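Metallo-beta-lactamase (Serratia marcescens, PDB 6K4X) hydrolyses the beta-lactam ring of antibiotics as a zinc-dependent subclass B3 beta-lactamase, here with 4-amino-2-sulfanylbenzoic acid bound at its metal site. Local coordinates at residues 9-14 with 55-60; 15-20 with 29-34; 33-38 with 137-142; 66-71 with 86-91; 156-161 with 169-174. All coordinates share one frame; numbering follows the deposited sequence.

Contact 1. Residues 9-14 with 55-60; sequences QQPFTI and IRAMGF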
# COMPACT_ATOMS: atom_id res chain seq x y z
N GLN A 9 12.33 -7.95 9.11
CA GLN A 9 11.13 -8.76 9.33
C GLN A 9 11.24 -9.99 8.44
O GLN A 9 11.36 -9.87 7.23
CB GLN A 9 9.86 -7.95 9.01
CG GLN A 9 8.60 -8.80 8.94
CD GLN A 9 8.23 -9.42 10.26
OE1 GLN A 9 8.13 -8.72 11.27
NE2 GLN A 9 7.99 -10.72 10.24
N GLN A 10 11.26 -11.18 9.04
CA GLN A 10 11.42 -12.38 8.26
C GLN A 10 10.20 -12.48 7.35
O GLN A 10 9.06 -12.43 7.82
CB GLN A 10 11.53 -13.61 9.16
CG GLN A 10 11.92 -14.88 8.42
CD GLN A 10 13.35 -14.85 7.92
OE1 GLN A 10 14.22 -14.25 8.56
NE2 GLN A 10 13.59 -15.48 6.78
N PRO A 11 10.37 -12.66 6.03
CA PRO A 11 9.21 -12.67 5.13
C PRO A 11 8.42 -13.98 5.26
O PRO A 11 8.92 -14.97 5.77
CB PRO A 11 9.83 -12.48 3.74
CG PRO A 11 11.21 -13.11 3.91
CD PRO A 11 11.64 -12.71 5.30
N PHE A 12 7.19 -13.94 4.77
CA PHE A 12 6.30 -15.07 4.94
C PHE A 12 5.23 -15.02 3.86
O PHE A 12 4.85 -13.97 3.36
CB PHE A 12 5.65 -15.06 6.33
CG PHE A 12 4.92 -13.81 6.74
CD1 PHE A 12 5.63 -12.73 7.21
CD2 PHE A 12 3.53 -13.70 6.65
CE1 PHE A 12 4.97 -11.58 7.62
CE2 PHE A 12 2.88 -12.56 7.04
CZ PHE A 12 3.60 -11.48 7.51
N THR A 13 4.74 -16.21 3.52
CA THR A 13 3.66 -16.32 2.54
C THR A 13 2.32 -16.14 3.24
O THR A 13 2.04 -16.79 4.25
CB THR A 13 3.72 -17.65 1.79
OG1 THR A 13 4.97 -17.68 1.11
CG2 THR A 13 2.56 -17.83 0.84
N ILE A 14 1.47 -15.27 2.71
CA ILE A 14 0.15 -15.04 3.26
C ILE A 14 -0.86 -16.00 2.62
O ILE A 14 -1.68 -16.62 3.31
CB ILE A 14 -0.24 -13.57 3.09
CG1 ILE A 14 0.56 -12.74 4.11
CG2 ILE A 14 -1.74 -13.34 3.26
CD1 ILE A 14 0.49 -11.25 3.93
N ILE A 55 12.93 -10.48 -0.47
CA ILE A 55 12.53 -11.08 -1.73
C ILE A 55 13.47 -12.25 -2.03
O ILE A 55 13.02 -13.33 -2.44
CB ILE A 55 12.54 -10.02 -2.84
CG1 ILE A 55 11.42 -9.01 -2.63
CG2 ILE A 55 12.48 -10.67 -4.21
CD1 ILE A 55 11.53 -7.78 -3.48
N ARG A 56 14.77 -12.04 -1.87
CA ARG A 56 15.74 -13.12 -2.11
C ARG A 56 15.49 -14.29 -1.13
O ARG A 56 15.60 -15.45 -1.51
CB ARG A 56 17.17 -12.59 -2.04
CG ARG A 56 17.51 -11.59 -3.14
CD ARG A 56 18.99 -11.27 -3.18
NE ARG A 56 19.54 -10.75 -1.93
CZ ARG A 56 19.66 -9.46 -1.64
NH1 ARG A 56 19.43 -8.55 -2.57
NH2 ARG A 56 20.01 -9.07 -0.42
N ALA A 57 15.18 -13.98 0.12
CA ALA A 57 14.94 -15.03 1.11
C ALA A 57 13.74 -15.90 0.74
O ALA A 57 13.66 -17.05 1.15
CB ALA A 57 14.79 -14.43 2.49
N MET A 58 12.79 -15.35 -0.03
CA MET A 58 11.63 -16.11 -0.50
C MET A 58 11.96 -16.84 -1.81
O MET A 58 11.09 -17.52 -2.37
CB MET A 58 10.43 -15.18 -0.68
CG MET A 58 9.97 -14.57 0.65
SD MET A 58 9.52 -15.76 1.94
CE MET A 58 7.96 -16.38 1.32
N GLY A 59 13.21 -16.79 -2.24
CA GLY A 59 13.69 -17.59 -3.37
C GLY A 59 13.65 -16.88 -4.70
O GLY A 59 13.79 -17.56 -5.72
N PHE A 60 13.37 -15.58 -4.72
CA PHE A 60 13.14 -14.86 -5.97
C PHE A 60 14.34 -13.98 -6.30
O PHE A 60 15.06 -13.55 -5.41
CB PHE A 60 11.83 -14.08 -5.89
CG PHE A 60 10.65 -14.97 -5.63
CD1 PHE A 60 10.24 -15.91 -6.56
CD2 PHE A 60 9.96 -14.91 -4.43
CE1 PHE A 60 9.17 -16.75 -6.31
CE2 PHE A 60 8.87 -15.72 -4.20
CZ PHE A 60 8.50 -16.67 -5.12

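Contact 2. Residues 15-20 with 29-34; sequences YGNTHY and VLLSSP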
# COMPACT_ATOMS: atom_id res chain seq x y z
N TYR A 15 -0.85 -16.12 1.29
CA TYR A 15 -1.76 -17.04 0.62
C TYR A 15 -1.25 -17.24 -0.81
O TYR A 15 -1.00 -16.26 -1.52
CB TYR A 15 -3.18 -16.48 0.56
CG TYR A 15 -4.20 -17.53 0.17
CD1 TYR A 15 -4.73 -18.38 1.13
CD2 TYR A 15 -4.60 -17.69 -1.15
CE1 TYR A 15 -5.62 -19.38 0.79
CE2 TYR A 15 -5.50 -18.69 -1.50
CZ TYR A 15 -5.99 -19.54 -0.53
OH TYR A 15 -6.88 -20.54 -0.85
N GLY A 16 -1.10 -18.48 -1.25
CA GLY A 16 -0.72 -18.74 -2.62
C GLY A 16 0.58 -18.03 -2.96
O GLY A 16 1.61 -18.28 -2.37
N ASN A 17 0.54 -17.19 -3.99
CA ASN A 17 1.70 -16.45 -4.48
C ASN A 17 1.79 -15.03 -3.91
O ASN A 17 2.51 -14.20 -4.49
CB ASN A 17 1.71 -16.41 -6.00
CG ASN A 17 0.49 -15.73 -6.60
OD1 ASN A 17 -0.61 -15.76 -6.03
ND2 ASN A 17 0.65 -15.13 -7.77
N THR A 18 1.07 -14.74 -2.81
CA THR A 18 1.16 -13.47 -2.13
C THR A 18 2.07 -13.61 -0.91
O THR A 18 1.74 -14.37 0.01
CB THR A 18 -0.22 -13.00 -1.64
OG1 THR A 18 -1.06 -12.72 -2.77
CG2 THR A 18 -0.14 -11.76 -0.79
N HIS A 19 3.17 -12.87 -0.92
CA HIS A 19 4.20 -12.97 0.13
C HIS A 19 4.40 -11.60 0.78
O HIS A 19 4.51 -10.59 0.05
CB HIS A 19 5.54 -13.45 -0.44
CG HIS A 19 5.39 -14.57 -1.41
ND1 HIS A 19 5.16 -15.87 -1.02
CD2 HIS A 19 5.37 -14.56 -2.76
CE1 HIS A 19 5.05 -16.61 -2.11
NE2 HIS A 19 5.15 -15.83 -3.19
N TYR A 20 4.45 -11.54 2.10
CA TYR A 20 4.84 -10.35 2.80
C TYR A 20 6.37 -10.25 2.81
O TYR A 20 7.03 -11.18 3.27
CB TYR A 20 4.30 -10.36 4.22
CG TYR A 20 4.52 -9.08 4.98
CD1 TYR A 20 5.74 -8.79 5.58
CD2 TYR A 20 3.51 -8.14 5.08
CE1 TYR A 20 5.93 -7.61 6.28
CE2 TYR A 20 3.68 -6.96 5.79
CZ TYR A 20 4.90 -6.69 6.38
OH TYR A 20 5.05 -5.52 7.08
N VAL A 29 4.51 -6.19 -0.42
CA VAL A 29 4.07 -7.49 -0.84
C VAL A 29 4.72 -7.84 -2.17
O VAL A 29 4.72 -7.03 -3.10
CB VAL A 29 2.54 -7.56 -0.93
CG1 VAL A 29 2.05 -8.70 -1.80
CG2 VAL A 29 1.94 -7.67 0.46
N LEU A 30 5.17 -9.09 -2.28
CA LEU A 30 5.57 -9.63 -3.56
C LEU A 30 4.50 -10.59 -4.05
O LEU A 30 4.15 -11.55 -3.35
CB LEU A 30 6.90 -10.35 -3.42
CG LEU A 30 7.53 -10.75 -4.75
CD1 LEU A 30 8.17 -9.56 -5.43
CD2 LEU A 30 8.54 -11.86 -4.56
N LEU A 31 4.00 -10.32 -5.25
CA LEU A 31 3.10 -11.20 -5.93
C LEU A 31 3.91 -11.92 -7.00
O LEU A 31 4.38 -11.27 -7.94
CB LEU A 31 1.98 -10.39 -6.56
CG LEU A 31 0.87 -11.19 -7.22
CD1 LEU A 31 0.12 -12.07 -6.23
CD2 LEU A 31 -0.10 -10.28 -7.95
N SER A 32 4.13 -13.22 -6.83
CA SER A 32 5.15 -13.93 -7.60
C SER A 32 4.53 -14.73 -8.75
O SER A 32 3.38 -15.18 -8.69
CB SER A 32 5.98 -14.82 -6.74
OG SER A 32 5.17 -15.76 -6.05
N SER A 33 5.34 -14.96 -9.79
CA SER A 33 4.98 -15.91 -10.80
C SER A 33 6.23 -16.44 -11.46
O SER A 33 7.27 -15.80 -11.44
CB SER A 33 4.06 -15.32 -11.85
OG SER A 33 4.77 -14.73 -12.94
N PRO A 34 6.15 -17.59 -12.15
CA PRO A 34 7.29 -18.08 -12.93
C PRO A 34 7.74 -17.15 -14.05
O PRO A 34 8.83 -17.35 -14.59
CB PRO A 34 6.81 -19.44 -13.48
CG PRO A 34 5.71 -19.85 -12.53
CD PRO A 34 5.03 -18.55 -12.14

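Contact 3. Residues 33-38 with 137-142; sequences SPQGHI and LGPLAV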
# COMPACT_ATOMS: atom_id res chain seq x y z
N SER A 33 5.34 -14.96 -9.79
CA SER A 33 4.98 -15.91 -10.80
C SER A 33 6.23 -16.44 -11.46
O SER A 33 7.27 -15.80 -11.44
CB SER A 33 4.06 -15.32 -11.85
OG SER A 33 4.77 -14.73 -12.94
N PRO A 34 6.15 -17.59 -12.15
CA PRO A 34 7.29 -18.08 -12.93
C PRO A 34 7.74 -17.15 -14.05
O PRO A 34 8.83 -17.35 -14.59
CB PRO A 34 6.81 -19.44 -13.48
CG PRO A 34 5.71 -19.85 -12.53
CD PRO A 34 5.03 -18.55 -12.14
N GLN A 35 6.91 -16.18 -14.43
CA GLN A 35 7.22 -15.28 -15.53
C GLN A 35 7.66 -13.91 -15.03
O GLN A 35 7.97 -13.04 -15.84
CB GLN A 35 6.02 -15.21 -16.47
CG GLN A 35 5.70 -16.59 -17.02
CD GLN A 35 4.64 -16.67 -18.08
OE1 GLN A 35 3.92 -15.72 -18.35
NE2 GLN A 35 4.51 -17.84 -18.69
N GLY A 36 7.74 -13.72 -13.71
CA GLY A 36 8.12 -12.45 -13.14
C GLY A 36 7.13 -11.99 -12.09
O GLY A 36 6.04 -12.58 -11.94
N HIS A 37 7.54 -10.97 -11.33
CA HIS A 37 6.88 -10.62 -10.09
C HIS A 37 6.47 -9.15 -10.07
O HIS A 37 7.04 -8.32 -10.78
CB HIS A 37 7.79 -10.88 -8.88
CG HIS A 37 8.59 -12.13 -8.99
ND1 HIS A 37 8.00 -13.37 -9.23
CD2 HIS A 37 9.92 -12.31 -8.97
CE1 HIS A 37 8.97 -14.25 -9.31
NE2 HIS A 37 10.15 -13.64 -9.18
N ILE A 38 5.49 -8.87 -9.20
CA ILE A 38 5.05 -7.51 -8.92
C ILE A 38 5.32 -7.25 -7.44
O ILE A 38 4.94 -8.05 -6.60
CB ILE A 38 3.57 -7.34 -9.27
CG1 ILE A 38 3.36 -7.55 -10.77
CG2 ILE A 38 3.05 -5.99 -8.80
CD1 ILE A 38 1.92 -7.55 -11.22
N LEU A 137 1.04 -9.08 -15.81
CA LEU A 137 2.38 -9.61 -15.97
C LEU A 137 2.25 -11.12 -16.04
O LEU A 137 1.95 -11.74 -15.04
CB LEU A 137 3.23 -9.19 -14.77
CG LEU A 137 4.72 -9.54 -14.82
CD1 LEU A 137 5.36 -9.30 -13.47
CD2 LEU A 137 4.98 -10.98 -15.27
N GLY A 138 2.44 -11.71 -17.21
CA GLY A 138 2.21 -13.13 -17.34
C GLY A 138 0.83 -13.48 -16.82
O GLY A 138 -0.16 -12.89 -17.25
N PRO A 139 0.71 -14.42 -15.86
CA PRO A 139 -0.60 -14.79 -15.33
C PRO A 139 -1.13 -13.85 -14.25
O PRO A 139 -2.24 -14.04 -13.76
CB PRO A 139 -0.30 -16.17 -14.71
CG PRO A 139 1.10 -16.03 -14.19
CD PRO A 139 1.81 -15.19 -15.23
N LEU A 140 -0.35 -12.85 -13.84
CA LEU A 140 -0.74 -11.92 -12.79
C LEU A 140 -1.63 -10.82 -13.36
O LEU A 140 -1.37 -10.29 -14.43
CB LEU A 140 0.50 -11.31 -12.16
CG LEU A 140 1.52 -12.30 -11.61
CD1 LEU A 140 2.67 -11.54 -10.96
CD2 LEU A 140 0.88 -13.28 -10.65
N ALA A 141 -2.64 -10.43 -12.57
CA ALA A 141 -3.56 -9.38 -12.94
C ALA A 141 -3.95 -8.59 -11.69
O ALA A 141 -4.69 -9.09 -10.85
CB ALA A 141 -4.78 -9.97 -13.61
N VAL A 142 -3.44 -7.38 -11.58
CA VAL A 142 -3.65 -6.53 -10.42
C VAL A 142 -4.47 -5.31 -10.85
O VAL A 142 -4.12 -4.63 -11.82
CB VAL A 142 -2.32 -6.07 -9.81
CG1 VAL A 142 -2.57 -5.11 -8.68
CG2 VAL A 142 -1.48 -7.24 -9.35

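Contact 4. Residues 66-71 with 86-91; sequences KYILST and KLTGAT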
# COMPACT_ATOMS: atom_id res chain seq x y z
N LYS A 66 9.10 -6.92 -12.15
CA LYS A 66 8.87 -6.14 -13.36
C LYS A 66 8.11 -4.84 -13.12
O LYS A 66 8.28 -3.90 -13.89
CB LYS A 66 8.14 -6.98 -14.40
CG LYS A 66 8.87 -8.26 -14.79
CD LYS A 66 10.33 -8.10 -15.12
CE LYS A 66 10.97 -9.41 -15.51
NZ LYS A 66 12.42 -9.28 -15.76
N TYR A 67 7.29 -4.81 -12.08
CA TYR A 67 6.52 -3.62 -11.71
C TYR A 67 6.64 -3.42 -10.21
O TYR A 67 6.64 -4.41 -9.45
CB TYR A 67 5.04 -3.75 -12.04
CG TYR A 67 4.72 -3.75 -13.51
CD1 TYR A 67 4.86 -2.60 -14.24
CD2 TYR A 67 4.27 -4.88 -14.17
CE1 TYR A 67 4.57 -2.54 -15.59
CE2 TYR A 67 3.98 -4.85 -15.53
CZ TYR A 67 4.14 -3.68 -16.24
OH TYR A 67 3.85 -3.60 -17.58
N ILE A 68 6.71 -2.16 -9.79
CA ILE A 68 6.56 -1.76 -8.40
C ILE A 68 5.33 -0.87 -8.36
O ILE A 68 5.29 0.18 -9.02
CB ILE A 68 7.80 -1.02 -7.89
CG1 ILE A 68 9.06 -1.88 -7.99
CG2 ILE A 68 7.58 -0.54 -6.46
CD1 ILE A 68 10.37 -1.12 -7.84
N LEU A 69 4.35 -1.25 -7.56
CA LEU A 69 3.10 -0.53 -7.42
C LEU A 69 3.16 0.31 -6.16
O LEU A 69 3.50 -0.21 -5.11
CB LEU A 69 1.94 -1.53 -7.33
CG LEU A 69 1.91 -2.59 -8.42
CD1 LEU A 69 0.66 -3.44 -8.28
CD2 LEU A 69 2.01 -1.99 -9.81
N SER A 70 2.76 1.58 -6.25
CA SER A 70 2.78 2.49 -5.12
C SER A 70 1.37 2.70 -4.60
O SER A 70 0.46 3.06 -5.37
CB SER A 70 3.39 3.81 -5.54
OG SER A 70 3.32 4.78 -4.49
N THR A 71 1.18 2.55 -3.29
CA THR A 71 -0.07 2.99 -2.64
C THR A 71 -0.12 4.52 -2.60
O THR A 71 -0.95 5.15 -3.26
CB THR A 71 -0.24 2.40 -1.23
OG1 THR A 71 0.92 2.70 -0.46
CG2 THR A 71 -0.52 0.91 -1.25
N LYS A 86 15.97 0.76 -9.00
CA LYS A 86 17.33 0.61 -9.52
C LYS A 86 17.77 -0.85 -9.46
O LYS A 86 18.41 -1.35 -10.38
CB LYS A 86 18.31 1.45 -8.68
CG LYS A 86 18.25 2.94 -8.93
CD LYS A 86 19.23 3.72 -8.09
CE LYS A 86 18.75 3.93 -6.67
NZ LYS A 86 19.70 3.40 -5.65
N LEU A 87 17.47 -1.53 -8.35
CA LEU A 87 17.93 -2.91 -8.15
C LEU A 87 17.21 -3.85 -9.13
O LEU A 87 17.77 -4.90 -9.47
CB LEU A 87 17.69 -3.38 -6.72
CG LEU A 87 18.60 -2.77 -5.65
CD1 LEU A 87 18.09 -3.13 -4.27
CD2 LEU A 87 20.04 -3.22 -5.83
N THR A 88 15.97 -3.56 -9.50
CA THR A 88 15.12 -4.49 -10.23
C THR A 88 15.05 -4.16 -11.72
O THR A 88 14.84 -5.07 -12.52
CB THR A 88 13.69 -4.50 -9.68
OG1 THR A 88 13.14 -3.18 -9.78
CG2 THR A 88 13.64 -4.99 -8.24
N GLY A 89 15.15 -2.87 -12.06
CA GLY A 89 14.82 -2.37 -13.40
C GLY A 89 13.33 -2.20 -13.63
O GLY A 89 12.93 -1.93 -14.76
N ALA A 90 12.50 -2.36 -12.59
CA ALA A 90 11.05 -2.35 -12.72
C ALA A 90 10.54 -0.97 -13.13
O ALA A 90 11.18 0.06 -12.93
CB ALA A 90 10.43 -2.79 -11.41
N THR A 91 9.32 -0.99 -13.65
CA THR A 91 8.53 0.22 -13.86
C THR A 91 7.69 0.47 -12.62
O THR A 91 7.09 -0.48 -12.08
CB THR A 91 7.64 0.08 -15.09
OG1 THR A 91 8.51 -0.07 -16.21
CG2 THR A 91 6.73 1.27 -15.30

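Contact 5. Residues 156-161 with 169-174; sequences TWTWQS and DVVFAD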
# COMPACT_ATOMS: atom_id res chain seq x y z
N THR A 156 -5.38 1.79 -4.03
CA THR A 156 -5.55 0.49 -3.39
C THR A 156 -5.55 -0.58 -4.48
O THR A 156 -6.20 -0.40 -5.52
CB THR A 156 -6.85 0.50 -2.59
OG1 THR A 156 -6.70 1.36 -1.46
CG2 THR A 156 -7.31 -0.85 -2.11
N TRP A 157 -4.77 -1.64 -4.30
CA TRP A 157 -4.47 -2.60 -5.35
C TRP A 157 -5.12 -3.93 -5.00
O TRP A 157 -5.04 -4.36 -3.83
CB TRP A 157 -2.96 -2.77 -5.49
CG TRP A 157 -2.21 -1.51 -5.80
CD1 TRP A 157 -1.65 -0.68 -4.88
CD2 TRP A 157 -1.96 -0.91 -7.08
NE1 TRP A 157 -1.00 0.35 -5.48
CE2 TRP A 157 -1.18 0.24 -6.83
CE3 TRP A 157 -2.26 -1.24 -8.41
CZ2 TRP A 157 -0.69 1.06 -7.84
CZ3 TRP A 157 -1.76 -0.43 -9.41
CH2 TRP A 157 -1.01 0.70 -9.11
N THR A 158 -5.71 -4.63 -5.98
CA THR A 158 -6.40 -5.89 -5.70
C THR A 158 -6.03 -6.96 -6.72
O THR A 158 -5.70 -6.70 -7.87
CB THR A 158 -7.92 -5.72 -5.66
OG1 THR A 158 -8.40 -5.31 -6.95
CG2 THR A 158 -8.34 -4.69 -4.63
N TRP A 159 -6.06 -8.21 -6.26
CA TRP A 159 -5.77 -9.34 -7.10
C TRP A 159 -6.36 -10.60 -6.49
O TRP A 159 -6.95 -10.56 -5.41
CB TRP A 159 -4.27 -9.47 -7.32
CG TRP A 159 -3.48 -9.72 -6.07
CD1 TRP A 159 -3.19 -10.92 -5.49
CD2 TRP A 159 -2.85 -8.72 -5.25
NE1 TRP A 159 -2.43 -10.74 -4.37
CE2 TRP A 159 -2.20 -9.40 -4.20
CE3 TRP A 159 -2.75 -7.33 -5.33
CZ2 TRP A 159 -1.48 -8.71 -3.23
CZ3 TRP A 159 -2.04 -6.65 -4.37
CH2 TRP A 159 -1.40 -7.34 -3.35
N GLN A 160 -6.19 -11.72 -7.18
CA GLN A 160 -6.60 -13.00 -6.68
C GLN A 160 -5.40 -13.91 -6.57
O GLN A 160 -4.60 -13.96 -7.50
CB GLN A 160 -7.64 -13.64 -7.59
CG GLN A 160 -8.90 -12.80 -7.70
CD GLN A 160 -10.11 -13.59 -8.11
OE1 GLN A 160 -10.06 -14.81 -8.33
NE2 GLN A 160 -11.24 -12.90 -8.18
N SER A 161 -5.28 -14.63 -5.45
CA SER A 161 -4.27 -15.64 -5.29
C SER A 161 -4.95 -16.97 -4.98
O SER A 161 -5.98 -16.99 -4.29
CB SER A 161 -3.29 -15.30 -4.19
OG SER A 161 -2.40 -14.25 -4.59
N ASP A 169 -9.63 -13.24 -2.78
CA ASP A 169 -9.43 -11.88 -3.19
C ASP A 169 -8.56 -11.17 -2.17
O ASP A 169 -8.92 -11.09 -0.98
CB ASP A 169 -10.77 -11.17 -3.33
CG ASP A 169 -11.59 -11.76 -4.45
OD1 ASP A 169 -11.00 -12.26 -5.44
OD2 ASP A 169 -12.82 -11.81 -4.28
N VAL A 170 -7.43 -10.66 -2.64
CA VAL A 170 -6.45 -9.97 -1.81
C VAL A 170 -6.49 -8.48 -2.13
O VAL A 170 -6.58 -8.08 -3.29
CB VAL A 170 -5.05 -10.53 -2.07
CG1 VAL A 170 -4.03 -9.89 -1.15
CG2 VAL A 170 -5.02 -12.04 -1.95
N VAL A 171 -6.45 -7.66 -1.08
CA VAL A 171 -6.48 -6.21 -1.18
C VAL A 171 -5.27 -5.65 -0.45
O VAL A 171 -5.10 -5.94 0.74
CB VAL A 171 -7.78 -5.64 -0.59
CG1 VAL A 171 -7.77 -4.12 -0.65
CG2 VAL A 171 -9.02 -6.23 -1.25
N PHE A 172 -4.44 -4.86 -1.13
CA PHE A 172 -3.39 -4.08 -0.49
C PHE A 172 -3.96 -2.69 -0.30
O PHE A 172 -4.11 -1.92 -1.25
CB PHE A 172 -2.10 -4.11 -1.30
CG PHE A 172 -0.88 -3.65 -0.55
CD1 PHE A 172 -0.75 -2.35 -0.11
CD2 PHE A 172 0.14 -4.53 -0.27
CE1 PHE A 172 0.37 -1.93 0.57
CE2 PHE A 172 1.27 -4.11 0.40
CZ PHE A 172 1.39 -2.81 0.82
N ALA A 173 -4.38 -2.41 0.93
CA ALA A 173 -5.20 -1.23 1.22
C ALA A 173 -4.32 -0.01 1.48
O ALA A 173 -3.52 -0.01 2.42
CB ALA A 173 -6.10 -1.54 2.38
N ASP A 174 -4.50 1.02 0.66
CA ASP A 174 -3.86 2.29 0.92
C ASP A 174 -4.41 2.88 2.22
O ASP A 174 -5.49 2.50 2.71
CB ASP A 174 -4.10 3.26 -0.22
CG ASP A 174 -3.23 4.49 -0.16
OD1 ASP A 174 -2.20 4.45 0.52
OD2 ASP A 174 -3.57 5.46 -0.88
O HOH W 1 -7.75 1.38 1.36

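Contact 1. Residues 9-14 with 55-60
Pro-11 and Met-58 join the edge strand 12-15 of the seven-stranded sheet to the C-terminal end of helix 47-57, a surface contact of the alpha-beta/beta-alpha metallo-beta-lactamase fold. The helix stops in a Schellman motif: Gly-59, at positive phi, gives its N to Arg-56 O, and Phe-60 N bonds to Ile-55 O. Met-58 sits just before that glycine. Its CG lies anti to the carbonyl carbon (chi1 -65°); the bend at chi2 sets SD beside CB and CG of Pro-11, and the bend at chi3 turns CE toward Thr-13. The two side chains slide past each other in opposite directions, Met-58 CG 3.7 Å from Pro-11 CB and Met-58 SD 3.7 Å from Pro-11 CG. Ala-57 CB adds a looser touch on the same ring, 4.1 Å from Pro-11 CG. No hydrogen bond crosses between the segments, and the part made by Pro-11, Ala-57 and Met-58 is apolar. Phe-12 turns the other way, its ring meeting that of Tyr-20 and packing on Trp-222. Thr-13 OG1 has its polar partner in His-19 ND1, on the adjoining strand. The methyl end of the methionine also reaches this hydroxyl, with Met-58 CE 3.3 Å from Thr-13 OG1.

Contact 2. Residues 15-20 with 29-34
Asn-17 and Ser-32 close the end of an antiparallel hairpin pairing between strands 18-20 and 29-31. Asn-17 ND2 donates to Ser-32 O at 2.9 Å, almost straight at 168°, with the acceptor in the amide plane and the donor in the carbonyl plane. The backbone returns a bond from Ser-32 N to Asn-17 O. Two bonds thus hold the residues together at the type II' turn of Tyr-15 to Thr-18. His-19 and Leu-30 form the hydrogen-bonded pair, N to O in both directions. The His-19 ring, its CG anti to the carbonyl carbon (chi1 -43°), reaches along its own face of the sheet until NE2 meets Ser-32 OG, 2.9 Å away near the ring plane; ND1 is engaged by Thr-13 OG1, so both ring nitrogens have partners. A methyl, Leu-31 CD1, lies beside the Asn-17 amide, 3.5 Å from ND2. Looser is the touch of Thr-18 CG2 on Val-29 CG1 at 3.9 Å. Towards solvent the contact gives out, Gly-16 and the exposed Pro-34 making none across it. The face of Thr-18, Val-29 and Leu-31 packs against strands 140-146, 155-163 and 210-213 of the other sheet, where Ser-161 OG bonds to both Thr-18 OG1 and Asn-17 OD1. On the opposite face Leu-30 meets Phe-60, beyond helix 47-57, and strands 12-15 and 37-40 flank the pair.

Contact 3. Residues 33-38 with 137-142
Two beta turns, type I at Ser-33 to Gly-36 and type II' at Leu-137 to Leu-140, pack against each other without a hydrogen bond between them. Leu-137 reaches toward the 33-38 segment, its CG anti to the backbone N (chi1 -174°); in the conformer described, its CD1 lies 3.8 Å from Ile-38 CG1. Leu-140 CD1 approaches the same Ile-38 CG1 at 4.1 Å. Pro-139 CG touches Ser-33 CB at 3.8 Å. Each turn leads into a strand of a different sheet, 37-40 and 140-146, and this is one margin of the two-sheet sandwich of the metallo-beta-lactamase fold. Inside it, Ile-38 and Val-142 meet tip to tip, CD1 of the isoleucine 3.9 Å from CG2 of the valine. Ser-33 OG makes an ST turn by accepting from Gln-35 N, and donates to a lone pair of Gly-36 O at 2.7 Å. On the exposed side the extended Gln-35 chain brings OE1 within 3.3 Å of Gly-138 CA.

Contact 4. Residues 66-71 with 86-91
The phenol ring of Tyr-67 has Thr-91 O at its edge, near the ring plane, with the carbonyl oxygen 3.8 Å from Tyr-67 CD1. Thr-91 lies side by side with the tyrosine, pointing the same way, and its CB is 4.0 Å from the same CD1. In the backbone Thr-91 N donates to Lys-66 O at 3.1 Å, and Ile-68 N donates to Thr-91 O at 2.9 Å. These bonds begin the parallel pairing of strands 65-69 and 91-95, joined through helix 81-88 in a beta-alpha-beta crossover. Gly-89, at positive phi, ends that helix. Thr-88 OG1, held between the backbone N and the carbonyl carbon (chi1 59°), accepts from Ala-90 N in an ST turn and also bonds to Met-84 O. On the helix side of the sheet, Ile-68 CG1 packs 3.8 Å from Ala-90 CB, while Ile-68 CD1 stands 4.0 Å from Thr-88 OG1.

Contact 5. Residues 156-161 with 169-174
Strands 156-161 and 169-173 run antiparallel at 152°, their axes 4.7 Å apart, as neighbours in a beta hairpin of the five-stranded sheet. Trp-157 with Phe-172 and Trp-159 with Val-170 are the hydrogen-bonded pairs, each joined by N to O bonds in both directions; Thr-158 with Val-171 and Gln-160 with Asp-169 are non-hydrogen-bonded pairs. On the face towards the other sheet, the Trp-159 indole lies over Val-170, a CH-pi contact with Val-170 CB 3.8 Å from the centroid of the five-membered ring. Trp-159 CG stands between the backbone N and the carbonyl carbon (chi1 62°), the position from which the indole lies against Val-170. The indole's far end reaches the next pair, Trp-159 CH2 being 3.9 Å from Phe-172 CB, and NE1 bonds to Thr-18 OG1. On the reverse face Thr-158 CG2 lies beside Val-171 CG2 at 3.8 Å. Where the pairing ends, a water bridges Thr-156 OG1, which also bonds to Thr-147 OG1, and Asp-174 O, donating to the latter at 2.9 Å. Asp-174 OD1 accepts from ND1 of the zinc ligand His-72. The carboxylate is therefore a second-shell group that probably orients this imidazole and may strengthen it as an electron donor to zinc.

How the contacts relate
Contacts 1, 2 and 4 belong to the seven-stranded sheet, contact 3 bridges it to the five-stranded sheet, and contact 5 lies in the latter. Contacts 1 and 2, their centres 9 Å apart, share a strand boundary where Phe-12 O lies 2.8 Å from Tyr-20 N. Contacts 2 and 3 have Ser-33 and Pro-34 in common. Contact 3 reaches contact 4 through Leu-69 and contact 5 through Val-142. Contact 5 comes closest to the active site: the Asp-174 side chain is about 6 Å from a zinc ion and about 6 Å from the bound inhibitor. The side chains of Val-29 in contact 2 and Ile-68 in contact 4 stay about 11 and 10 Å from the His-77 side chain.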